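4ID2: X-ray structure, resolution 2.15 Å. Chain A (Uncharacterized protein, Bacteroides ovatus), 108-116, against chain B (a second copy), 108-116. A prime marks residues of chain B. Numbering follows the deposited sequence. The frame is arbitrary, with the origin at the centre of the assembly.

Chain A (108-116) LEGIVYDKT
Chain B (108-116) LEGIVYDKT

What pins the two strands together? A salt bridge at each end: Lys115 NZ lies 3.2 Å from Glu109′ OE2, and Lys115′ NZ lies 3.2 Å from Glu109 OE2, the latter a weak hydrogen bond. Each lysine leaves its backbone with chi1 p and then runs fully t, long enough to reach the carboxylate; each glutamate is t, t with chi3 near 32°.

How does water help? One water accepts from Lys115 NZ (2.9 Å) and donates to Glu109′ OE1 (2.8 Å); another does the same between Lys115′ NZ and Glu109 OE1, both at 3.1 Å. A central water donates to Tyr113 O and Tyr113′ O, 2.8 Å each, joining carbonyls across the contact.

What register permits this? The strands run antiparallel at 170°, axes 7.0 Å apart at closest, with CA atoms 6.1 Å apart for Val112 and Asp114′ and 6.4 Å for Asp114 and Val112′. No backbone hydrogen bonds cross. Phi/psi is near -130/130 at Val112, but -97/-47 at Glu109 and -110/-64 at Asp114.

What fills the middle? Val112 (chi1 t) and Val112′ (chi1 m) point toward the opposing strand, burying the most area. Their compact branches fit against backbone: Val112 CG1 sits 3.2 Å from Tyr113′ O, Val112′ CG1 3.3 Å from Asp114 O.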

# COMPACT_ATOMS: atom_id res chain seq x y z
N LEU A 108 -3.42 -9.08 -17.83
CA LEU A 108 -2.30 -8.18 -18.04
C LEU A 108 -2.85 -6.87 -18.60
O LEU A 108 -3.48 -6.87 -19.65
CB LEU A 108 -1.24 -8.79 -18.99
CG LEU A 108 0.02 -7.94 -19.23
CD1 LEU A 108 0.77 -7.68 -17.93
CD2 LEU A 108 0.94 -8.59 -20.24
N GLU A 109 -2.66 -5.78 -17.87
CA GLU A 109 -3.22 -4.48 -18.22
C GLU A 109 -2.23 -3.60 -18.96
O GLU A 109 -2.64 -2.91 -19.89
CB GLU A 109 -3.68 -3.74 -16.95
CG GLU A 109 -4.52 -2.50 -17.21
CD GLU A 109 -4.88 -1.67 -15.99
OE1 GLU A 109 -4.07 -1.62 -15.04
OE2 GLU A 109 -5.95 -1.02 -16.01
N GLY A 110 -1.01 -3.51 -18.47
CA GLY A 110 -0.05 -2.60 -19.07
C GLY A 110 1.37 -2.73 -18.58
O GLY A 110 1.62 -3.25 -17.49
N ILE A 111 2.31 -2.27 -19.42
CA ILE A 111 3.75 -2.20 -19.14
C ILE A 111 4.15 -0.82 -19.64
O ILE A 111 3.90 -0.50 -20.81
CB ILE A 111 4.57 -3.37 -19.76
CG1 ILE A 111 4.20 -4.72 -19.06
CG2 ILE A 111 6.07 -3.10 -19.62
CD1 ILE A 111 4.70 -6.02 -19.75
N VAL A 112 4.68 0.02 -18.75
CA VAL A 112 4.93 1.44 -18.97
C VAL A 112 6.35 1.85 -18.59
O VAL A 112 6.72 1.62 -17.45
CB VAL A 112 3.89 2.16 -18.04
CG1 VAL A 112 4.22 3.64 -17.83
CG2 VAL A 112 2.46 1.96 -18.53
N TYR A 113 7.09 2.57 -19.47
CA TYR A 113 8.40 3.11 -19.08
C TYR A 113 8.19 3.97 -17.84
O TYR A 113 7.29 4.82 -17.84
CB TYR A 113 9.03 3.95 -20.22
CG TYR A 113 10.25 4.73 -19.77
CD1 TYR A 113 11.48 4.11 -19.60
CD2 TYR A 113 10.15 6.07 -19.41
CE1 TYR A 113 12.59 4.81 -19.14
CE2 TYR A 113 11.25 6.78 -18.94
CZ TYR A 113 12.47 6.14 -18.80
OH TYR A 113 13.59 6.81 -18.36
N ASP A 114 8.96 3.72 -16.78
CA ASP A 114 8.83 4.46 -15.53
C ASP A 114 10.03 5.37 -15.32
O ASP A 114 9.87 6.58 -15.30
CB ASP A 114 8.65 3.50 -14.34
CG ASP A 114 8.39 4.22 -13.04
OD1 ASP A 114 7.30 4.81 -12.89
OD2 ASP A 114 9.28 4.22 -12.17
N LYS A 115 11.22 4.80 -15.16
CA LYS A 115 12.43 5.58 -14.91
C LYS A 115 13.68 4.76 -15.17
O LYS A 115 13.59 3.57 -15.48
CB LYS A 115 12.43 6.07 -13.44
CG LYS A 115 12.57 4.94 -12.40
CD LYS A 115 12.19 5.42 -11.00
CE LYS A 115 12.35 4.36 -9.94
NZ LYS A 115 11.86 4.83 -8.61
N THR A 116 14.85 5.41 -15.04
CA THR A 116 16.15 4.77 -15.13
C THR A 116 16.80 4.83 -13.75
O THR A 116 16.69 5.85 -13.08
CB THR A 116 17.04 5.43 -16.18
OG1 THR A 116 17.10 6.84 -15.94
CG2 THR A 116 16.60 5.14 -17.59
N LEU B 108 9.15 15.75 -5.42
CA LEU B 108 8.54 15.33 -6.68
C LEU B 108 9.55 14.48 -7.43
O LEU B 108 10.65 14.95 -7.72
CB LEU B 108 8.09 16.54 -7.52
CG LEU B 108 7.37 16.22 -8.83
CD1 LEU B 108 6.09 15.41 -8.59
CD2 LEU B 108 7.05 17.47 -9.61
N GLU B 109 9.21 13.22 -7.68
CA GLU B 109 10.12 12.26 -8.31
C GLU B 109 9.91 12.14 -9.80
O GLU B 109 10.88 12.04 -10.53
CB GLU B 109 9.94 10.88 -7.67
CG GLU B 109 11.02 9.86 -8.05
CD GLU B 109 10.80 8.45 -7.54
OE1 GLU B 109 9.63 8.02 -7.44
OE2 GLU B 109 11.81 7.75 -7.31
N GLY B 110 8.66 12.01 -10.23
CA GLY B 110 8.40 11.78 -11.64
C GLY B 110 6.95 11.87 -12.06
O GLY B 110 6.05 11.73 -11.24
N ILE B 111 6.74 12.13 -13.36
CA ILE B 111 5.43 12.16 -14.02
C ILE B 111 5.65 11.40 -15.32
O ILE B 111 6.55 11.76 -16.07
CB ILE B 111 4.87 13.61 -14.21
CG1 ILE B 111 4.52 14.25 -12.83
CG2 ILE B 111 3.62 13.58 -15.10
CD1 ILE B 111 4.24 15.77 -12.82
N VAL B 112 4.94 10.28 -15.55
CA VAL B 112 5.13 9.50 -16.78
C VAL B 112 3.80 9.12 -17.37
O VAL B 112 2.84 8.84 -16.65
CB VAL B 112 5.98 8.21 -16.62
CG1 VAL B 112 7.46 8.54 -16.43
CG2 VAL B 112 5.46 7.31 -15.50
N TYR B 113 3.78 9.06 -18.70
CA TYR B 113 2.60 8.64 -19.46
C TYR B 113 2.25 7.22 -19.03
O TYR B 113 3.14 6.36 -19.00
CB TYR B 113 2.88 8.70 -20.97
CG TYR B 113 1.79 8.04 -21.80
CD1 TYR B 113 0.58 8.68 -22.04
CD2 TYR B 113 1.93 6.73 -22.25
CE1 TYR B 113 -0.44 8.06 -22.75
CE2 TYR B 113 0.91 6.09 -22.95
CZ TYR B 113 -0.27 6.77 -23.20
OH TYR B 113 -1.30 6.19 -23.90
N ASP B 114 0.98 6.98 -18.66
CA ASP B 114 0.54 5.67 -18.21
C ASP B 114 -0.38 5.04 -19.25
O ASP B 114 -0.03 4.01 -19.81
CB ASP B 114 -0.15 5.77 -16.84
CG ASP B 114 -0.53 4.42 -16.28
OD1 ASP B 114 0.39 3.66 -15.90
OD2 ASP B 114 -1.73 4.11 -16.23
N LYS B 115 -1.54 5.64 -19.49
CA LYS B 115 -2.51 5.08 -20.44
C LYS B 115 -3.53 6.12 -20.85
O LYS B 115 -3.52 7.24 -20.34
CB LYS B 115 -3.24 3.88 -19.78
CG LYS B 115 -4.14 4.25 -18.59
CD LYS B 115 -4.51 3.03 -17.77
CE LYS B 115 -5.43 3.34 -16.61
NZ LYS B 115 -5.69 2.14 -15.76
N THR B 116 -4.43 5.74 -21.77
CA THR B 116 -5.56 6.55 -22.20
C THR B 116 -6.83 5.86 -21.73
O THR B 116 -6.92 4.64 -21.81
CB THR B 116 -5.57 6.75 -23.71
OG1 THR B 116 -5.48 5.49 -24.37
CG2 THR B 116 -4.48 7.69 -24.19
O HOH W 1 -3.07 1.21 -14.47
O HOH W 2 5.83 6.06 -19.84
O HOH W 3 9.06 5.55 -8.70